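Local atomic coordinates of alkylhalidase CmlS (Streptomyces venezuelae, PDB entry 3I3L), a protein that is a flavin-dependent halogenase that takes part in chloramphenicol biosynthesis and holds its FAD through a covalent flavin-aspartate bond. Residues V180-A183 with P189-R192; E303-D308 with T362-Y367. All coordinates share one frame; numbering follows the deposited sequence.

Contact 1. Residues V180-A183 with P189-R192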
ATOM      1  N   VAL A 180     -20.941 -11.386  -1.248  1.00 25.93           N
ATOM      2  CA  VAL A 180     -19.741 -12.140  -1.465  1.00 24.87           C
ATOM      3  C   VAL A 180     -18.528 -11.229  -1.484  1.00 24.38           C
ATOM      4  O   VAL A 180     -18.589 -10.127  -2.020  1.00 24.87           O
ATOM      5  CB  VAL A 180     -19.810 -12.993  -2.765  1.00 24.12           C
ATOM      6  CG1 VAL A 180     -20.036 -12.131  -4.018  1.00 20.84           C
ATOM      7  CG2 VAL A 180     -18.518 -13.858  -2.891  1.00 20.04           C
ATOM      8  N   ILE A 181     -17.433 -11.671  -0.869  1.00 26.29           N
ATOM      9  CA  ILE A 181     -16.162 -10.979  -1.016  1.00 24.46           C
ATOM     10  C   ILE A 181     -15.241 -11.892  -1.828  1.00 23.94           C
ATOM     11  O   ILE A 181     -14.961 -13.037  -1.404  1.00 25.09           O
ATOM     12  CB  ILE A 181     -15.481 -10.667   0.344  1.00 24.84           C
ATOM     13  CG1 ILE A 181     -16.197  -9.510   1.057  1.00 25.19           C
ATOM     14  CG2 ILE A 181     -13.950 -10.339   0.125  1.00 20.11           C
ATOM     15  CD1 ILE A 181     -15.744  -9.377   2.463  1.00 21.97           C
ATOM     16  N   ASP A 182     -14.740 -11.397  -2.954  1.00 23.05           N
ATOM     17  CA  ASP A 182     -13.650 -12.150  -3.635  1.00 23.20           C
ATOM     18  C   ASP A 182     -12.295 -11.740  -3.047  1.00 22.01           C
ATOM     19  O   ASP A 182     -11.823 -10.628  -3.257  1.00 20.54           O
ATOM     20  CB  ASP A 182     -13.663 -11.935  -5.136  1.00 23.00           C
ATOM     21  CG  ASP A 182     -12.664 -12.830  -5.883  1.00 27.45           C
ATOM     22  OD1 ASP A 182     -11.863 -13.561  -5.223  1.00 23.89           O
ATOM     23  OD2 ASP A 182     -12.662 -12.765  -7.150  1.00 23.13           O
ATOM     24  N   ALA A 183     -11.687 -12.647  -2.285  1.00 22.05           N
ATOM     25  CA  ALA A 183     -10.360 -12.406  -1.743  1.00 21.69           C
ATOM     26  C   ALA A 183      -9.509 -13.548  -2.246  1.00 22.62           C
ATOM     27  O   ALA A 183      -8.638 -14.061  -1.530  1.00 22.94           O
ATOM     28  CB  ALA A 183     -10.426 -12.389  -0.225  1.00 21.02           C
ATOM     29  N   PRO A 189     -12.094 -15.487  -8.854  1.00 33.25           N
ATOM     30  CA  PRO A 189     -12.990 -15.721 -10.028  1.00 34.60           C
ATOM     31  C   PRO A 189     -13.794 -14.510 -10.494  1.00 34.72           C
ATOM     32  O   PRO A 189     -14.157 -14.454 -11.658  1.00 35.97           O
ATOM     33  CB  PRO A 189     -13.933 -16.844  -9.565  1.00 32.60           C
ATOM     34  CG  PRO A 189     -13.978 -16.647  -8.038  1.00 35.43           C
ATOM     35  CD  PRO A 189     -12.579 -16.125  -7.619  1.00 30.34           C
ATOM     36  N   ILE A 190     -14.058 -13.536  -9.628  1.00 34.20           N
ATOM     37  CA  ILE A 190     -14.970 -12.472 -10.020  1.00 31.88           C
ATOM     38  C   ILE A 190     -14.402 -11.526 -11.063  1.00 34.48           C
ATOM     39  O   ILE A 190     -15.061 -11.245 -12.095  1.00 33.85           O
ATOM     40  CB  ILE A 190     -15.588 -11.720  -8.797  1.00 31.90           C
ATOM     41  CG1 ILE A 190     -16.268 -12.717  -7.841  1.00 28.86           C
ATOM     42  CG2 ILE A 190     -16.543 -10.590  -9.281  1.00 31.77           C
ATOM     43  CD1 ILE A 190     -17.217 -12.099  -6.854  1.00 26.50           C
ATOM     44  N   SER A 191     -13.179 -11.024 -10.846  1.00 34.78           N
ATOM     45  CA  SER A 191     -12.658 -10.057 -11.851  1.00 37.22           C
ATOM     46  C   SER A 191     -12.544 -10.729 -13.219  1.00 38.43           C
ATOM     47  O   SER A 191     -12.675 -10.065 -14.269  1.00 39.08           O
ATOM     48  CB  SER A 191     -11.306  -9.452 -11.469  1.00 35.83           C
ATOM     49  OG  SER A 191     -10.369 -10.500 -11.240  1.00 35.97           O
ATOM     50  N   ARG A 192     -12.293 -12.037 -13.205  1.00 38.92           N
ATOM     51  CA  ARG A 192     -12.118 -12.752 -14.445  1.00 41.33           C
ATOM     52  C   ARG A 192     -13.481 -12.954 -15.099  1.00 41.23           C
ATOM     53  O   ARG A 192     -13.681 -12.640 -16.273  1.00 40.77           O
ATOM     54  CB  ARG A 192     -11.443 -14.120 -14.222  1.00 42.46           C
ATOM     55  CG  ARG A 192     -10.577 -14.530 -15.426  1.00 46.21           C
ATOM     56  CD  ARG A 192     -11.408 -14.603 -16.709  1.00 53.88           C
ATOM     57  NE  ARG A 192     -10.788 -13.970 -17.906  1.00 54.46           N
ATOM     58  CZ  ARG A 192     -10.779 -14.529 -19.131  1.00 55.43           C
ATOM     59  NH1 ARG A 192     -10.202 -13.887 -20.168  1.00 51.05           N
ATOM     60  NH2 ARG A 192     -11.350 -15.735 -19.334  1.00 52.37           N
TER
HETATM   61  O   HOH W   1     -11.086 -11.064  -8.940  1.00 36.52           O
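D182, at the end of strand 179-182, sends its carboxylate onto the N-terminal part of helix 189-194, where it meets P189 and I190. OD2 of D182 accepts the backbone N-H of I190 at 2.9 Å, with an N-H...O angle of 156°; the donor comes from the anti side of the carboxylate and lies 33° out of its plane. CG of D182 stands anti to the backbone N (chi1 -173°), which carries the acid off the strand to the helix. P189 has no N-H to offer, and its ring packs obliquely against the same group, CD lying 3.4 Å from OD2 and 3.6 Å from OD1 of D182. A water 2.9 Å from OD2 of D182 accepts from the N-H of S191 at 2.8 Å and so extends the carboxylate's hold to the next amide. OD1 is taken by G184 N. With an alanine in place of D182, the amides of I190 and G184 would probably lose their acceptor and the first turn of the helix its tie to the strand. This buried charge, close to helix amides, is likely to be favoured by the helix dipole. Nearer the strand backbone, I190 lays CG1 3.8 Å from CB of D182, and its CD1 meets CG1 of V180 tip to tip at 4.0 Å. V180 and I190 also touch F310 of the adjoining strand. With A183 in the FAD pocket and P189 beside the cofactor, this is a strand-loop-helix connection at the C-terminal end of one of the parallel strands in the mixed sheet of a Rossmann-like FAD-binding domain.

Contact 2. Residues E303-D308 with T362-Y367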
ATOM      1  N   GLU A 303     -11.865  -2.147 -13.452  1.00 27.58           N
ATOM      2  CA  GLU A 303     -12.846  -1.133 -13.740  1.00 31.14           C
ATOM      3  C   GLU A 303     -13.782  -0.985 -12.536  1.00 30.29           C
ATOM      4  O   GLU A 303     -14.261   0.116 -12.271  1.00 30.60           O
ATOM      5  CB  GLU A 303     -13.644  -1.560 -14.977  1.00 31.14           C
ATOM      6  CG  GLU A 303     -14.543  -0.536 -15.545  1.00 37.85           C
ATOM      7  CD  GLU A 303     -15.172  -0.947 -16.917  1.00 48.44           C
ATOM      8  OE1 GLU A 303     -15.009  -2.116 -17.386  1.00 44.79           O
ATOM      9  OE2 GLU A 303     -15.809  -0.053 -17.544  1.00 54.46           O
ATOM     10  N   VAL A 304     -14.029  -2.088 -11.824  1.00 28.59           N
ATOM     11  CA  VAL A 304     -15.027  -2.156 -10.731  1.00 28.09           C
ATOM     12  C   VAL A 304     -14.433  -2.835  -9.487  1.00 24.36           C
ATOM     13  O   VAL A 304     -14.128  -4.003  -9.514  1.00 25.17           O
ATOM     14  CB  VAL A 304     -16.347  -2.899 -11.198  1.00 29.68           C
ATOM     15  CG1 VAL A 304     -17.504  -2.778 -10.155  1.00 30.56           C
ATOM     16  CG2 VAL A 304     -16.881  -2.303 -12.552  1.00 31.55           C
ATOM     17  N   PHE A 305     -14.269  -2.095  -8.394  1.00 21.10           N
ATOM     18  CA  PHE A 305     -13.721  -2.715  -7.168  1.00 21.66           C
ATOM     19  C   PHE A 305     -14.875  -3.358  -6.364  1.00 21.27           C
ATOM     20  O   PHE A 305     -14.643  -4.282  -5.611  1.00 23.51           O
ATOM     21  CB  PHE A 305     -12.992  -1.674  -6.307  1.00 18.10           C
ATOM     22  CG  PHE A 305     -11.705  -1.176  -6.915  1.00 22.42           C
ATOM     23  CD1 PHE A 305     -10.510  -1.795  -6.608  1.00 21.78           C
ATOM     24  CD2 PHE A 305     -11.689  -0.137  -7.827  1.00 19.58           C
ATOM     25  CE1 PHE A 305      -9.306  -1.307  -7.161  1.00 23.74           C
ATOM     26  CE2 PHE A 305     -10.492   0.299  -8.382  1.00 18.79           C
ATOM     27  CZ  PHE A 305      -9.340  -0.264  -8.064  1.00 20.97           C
ATOM     28  N   SER A 306     -16.084  -2.897  -6.563  1.00 20.30           N
ATOM     29  CA  SER A 306     -17.250  -3.518  -5.914  1.00 21.45           C
ATOM     30  C   SER A 306     -18.517  -2.884  -6.555  1.00 22.11           C
ATOM     31  O   SER A 306     -18.493  -1.763  -7.037  1.00 22.88           O
ATOM     32  CB  SER A 306     -17.231  -3.187  -4.408  1.00 21.01           C
ATOM     33  OG  SER A 306     -17.550  -1.794  -4.191  1.00 19.40           O
ATOM     34  N   ALA A 307     -19.611  -3.623  -6.514  1.00 21.99           N
ATOM     35  CA  ALA A 307     -20.910  -3.163  -6.971  1.00 22.89           C
ATOM     36  C   ALA A 307     -21.942  -4.148  -6.399  1.00 23.90           C
ATOM     37  O   ALA A 307     -21.594  -5.269  -6.076  1.00 23.21           O
ATOM     38  CB  ALA A 307     -20.995  -3.209  -8.511  1.00 22.76           C
ATOM     39  N   ASP A 308     -23.185  -3.733  -6.321  1.00 26.51           N
ATOM     40  CA  ASP A 308     -24.275  -4.653  -5.996  1.00 27.94           C
ATOM     41  C   ASP A 308     -24.001  -5.482  -4.713  1.00 26.31           C
ATOM     42  O   ASP A 308     -23.866  -4.937  -3.623  1.00 24.35           O
ATOM     43  CB  ASP A 308     -24.503  -5.550  -7.216  1.00 28.66           C
ATOM     44  CG  ASP A 308     -24.868  -4.750  -8.481  1.00 31.05           C
ATOM     45  OD1 ASP A 308     -25.561  -3.718  -8.369  1.00 31.81           O
ATOM     46  OD2 ASP A 308     -24.466  -5.181  -9.597  1.00 34.08           O
ATOM     47  N   THR A 362     -11.848   5.022  -3.002  1.00 26.41           N
ATOM     48  CA  THR A 362     -10.782   4.892  -2.045  1.00 28.59           C
ATOM     49  C   THR A 362      -9.743   3.919  -2.544  1.00 27.09           C
ATOM     50  O   THR A 362      -8.540   4.182  -2.416  1.00 27.16           O
ATOM     51  CB  THR A 362     -11.339   4.478  -0.613  1.00 30.17           C
ATOM     52  OG1 THR A 362     -11.956   5.634  -0.023  1.00 37.72           O
ATOM     53  CG2 THR A 362     -10.247   4.125   0.307  1.00 31.71           C
ATOM     54  N   TYR A 363     -10.169   2.780  -3.081  1.00 24.58           N
ATOM     55  CA  TYR A 363      -9.186   1.768  -3.573  1.00 24.41           C
ATOM     56  C   TYR A 363      -8.456   2.294  -4.800  1.00 24.35           C
ATOM     57  O   TYR A 363      -7.257   2.064  -4.962  1.00 24.11           O
ATOM     58  CB  TYR A 363      -9.871   0.431  -3.927  1.00 22.26           C
ATOM     59  CG  TYR A 363      -9.093  -0.817  -3.547  1.00 21.58           C
ATOM     60  CD1 TYR A 363      -9.753  -2.029  -3.304  1.00 20.22           C
ATOM     61  CD2 TYR A 363      -7.715  -0.798  -3.490  1.00 20.30           C
ATOM     62  CE1 TYR A 363      -9.028  -3.211  -3.003  1.00 16.77           C
ATOM     63  CE2 TYR A 363      -6.989  -1.934  -3.226  1.00 20.27           C
ATOM     64  CZ  TYR A 363      -7.641  -3.135  -2.989  1.00 23.80           C
ATOM     65  OH  TYR A 363      -6.873  -4.234  -2.653  1.00 21.15           O
ATOM     66  N   ARG A 364      -9.194   2.969  -5.682  1.00 25.55           N
ATOM     67  CA  ARG A 364      -8.648   3.454  -6.927  1.00 26.63           C
ATOM     68  C   ARG A 364      -7.571   4.466  -6.650  1.00 28.39           C
ATOM     69  O   ARG A 364      -6.490   4.406  -7.252  1.00 27.77           O
ATOM     70  CB  ARG A 364      -9.741   4.068  -7.833  1.00 28.85           C
ATOM     71  CG  ARG A 364      -9.219   4.428  -9.249  1.00 36.33           C
ATOM     72  CD  ARG A 364     -10.328   4.835 -10.234  1.00 42.54           C
ATOM     73  NE  ARG A 364     -11.347   3.763 -10.393  1.00 51.59           N
ATOM     74  CZ  ARG A 364     -12.584   3.812  -9.865  1.00 51.30           C
ATOM     75  NH1 ARG A 364     -12.943   4.893  -9.137  1.00 53.38           N
ATOM     76  NH2 ARG A 364     -13.475   2.809 -10.076  1.00 45.11           N
ATOM     77  N   GLU A 365      -7.863   5.378  -5.726  1.00 27.99           N
ATOM     78  CA  GLU A 365      -6.950   6.440  -5.393  1.00 31.34           C
ATOM     79  C   GLU A 365      -5.679   5.880  -4.753  1.00 31.17           C
ATOM     80  O   GLU A 365      -4.604   6.386  -5.042  1.00 32.31           O
ATOM     81  CB  GLU A 365      -7.594   7.437  -4.433  1.00 31.27           C
ATOM     82  CG  GLU A 365      -8.723   8.231  -5.130  1.00 40.71           C
ATOM     83  CD  GLU A 365      -9.266   9.399  -4.303  1.00 45.32           C
ATOM     84  OE1 GLU A 365      -8.997   9.443  -3.065  1.00 44.87           O
ATOM     85  OE2 GLU A 365      -9.947  10.253  -4.927  1.00 43.31           O
ATOM     86  N   ALA A 366      -5.799   4.851  -3.904  1.00 28.28           N
ATOM     87  CA  ALA A 366      -4.588   4.190  -3.326  1.00 28.53           C
ATOM     88  C   ALA A 366      -3.719   3.591  -4.434  1.00 29.33           C
ATOM     89  O   ALA A 366      -2.482   3.774  -4.450  1.00 30.16           O
ATOM     90  CB  ALA A 366      -4.962   3.168  -2.354  1.00 26.95           C
ATOM     91  N   TYR A 367      -4.374   2.931  -5.392  1.00 27.89           N
ATOM     92  CA  TYR A 367      -3.685   2.207  -6.466  1.00 27.75           C
ATOM     93  C   TYR A 367      -2.950   3.215  -7.384  1.00 29.77           C
ATOM     94  O   TYR A 367      -1.767   3.075  -7.664  1.00 29.83           O
ATOM     95  CB  TYR A 367      -4.682   1.389  -7.315  1.00 25.78           C
ATOM     96  CG  TYR A 367      -3.999   0.761  -8.485  1.00 23.76           C
ATOM     97  CD1 TYR A 367      -3.288  -0.440  -8.324  1.00 21.95           C
ATOM     98  CD2 TYR A 367      -3.999   1.387  -9.764  1.00 25.01           C
ATOM     99  CE1 TYR A 367      -2.615  -1.047  -9.388  1.00 23.38           C
ATOM    100  CE2 TYR A 367      -3.310   0.765 -10.863  1.00 25.71           C
ATOM    101  CZ  TYR A 367      -2.624  -0.458 -10.624  1.00 24.81           C
ATOM    102  OH  TYR A 367      -1.940  -1.094 -11.647  1.00 30.16           O
TER
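The edge strand 306-307 of the FAD-domain sheet is packed against the long helix 352-382 through F305, just before the strand, whose ring lies against Y363 and R364. CB of Y363 sits over one face of the F305 ring, 3.8 Å from its centroid and 22° off the normal, a CH-pi contact. The two aromatic rings are near parallel, their planes 29° apart, but slid so far that they barely overlap. The CD1-CE1 side of F305 lies against CG and CD1 of Y363, the closest pair being CD1 to CD1 at 3.4 Å. R364 takes the far part of the phenyl ring: its backbone N lies over the same face as CB of Y363, and its CB is 3.9 Å from CE2 of F305. The arginine chain then bends at chi3 (-58°), which brings the guanidinium back past the ring. There it is steeply inclined to the phenyl plane, and NH2 of R364 approaches O of E303 edge-on, at 3.6 Å too far for a hydrogen bond. Contact across the pair is thus carried by carbon, with F305 giving the largest share, nearly half, of the buried surface. Polar anchors come from the preceding turn of the helix, where the side-chain amide of N360 bonds to both F305 N and S306 O. Y359 and A317 also touch F305, whose backbone bonds to L312 of strand 310-312, tying the residue to the sheet while its ring faces the helix.

From the N terminus, contact 1 closes first, a loop of six residues between strand 179-182 and helix 189-194. The chain then runs through the nine-stranded sheet and returns along strand 287-302 to open contact 2. That contact closes a much longer excursion, which takes in strand 310-312, helix 327-347 and the first part of helix 352-382. The two loops follow in series and neither crosses the other. Their centres are 13 Å apart, with nearest atoms about 6 Å apart. Strand 310-312 lies between strands 179-182 and 306-307, so contact 1 ties the sheet's interior to a short helix beside FAD and contact 2 its edge to the long helix.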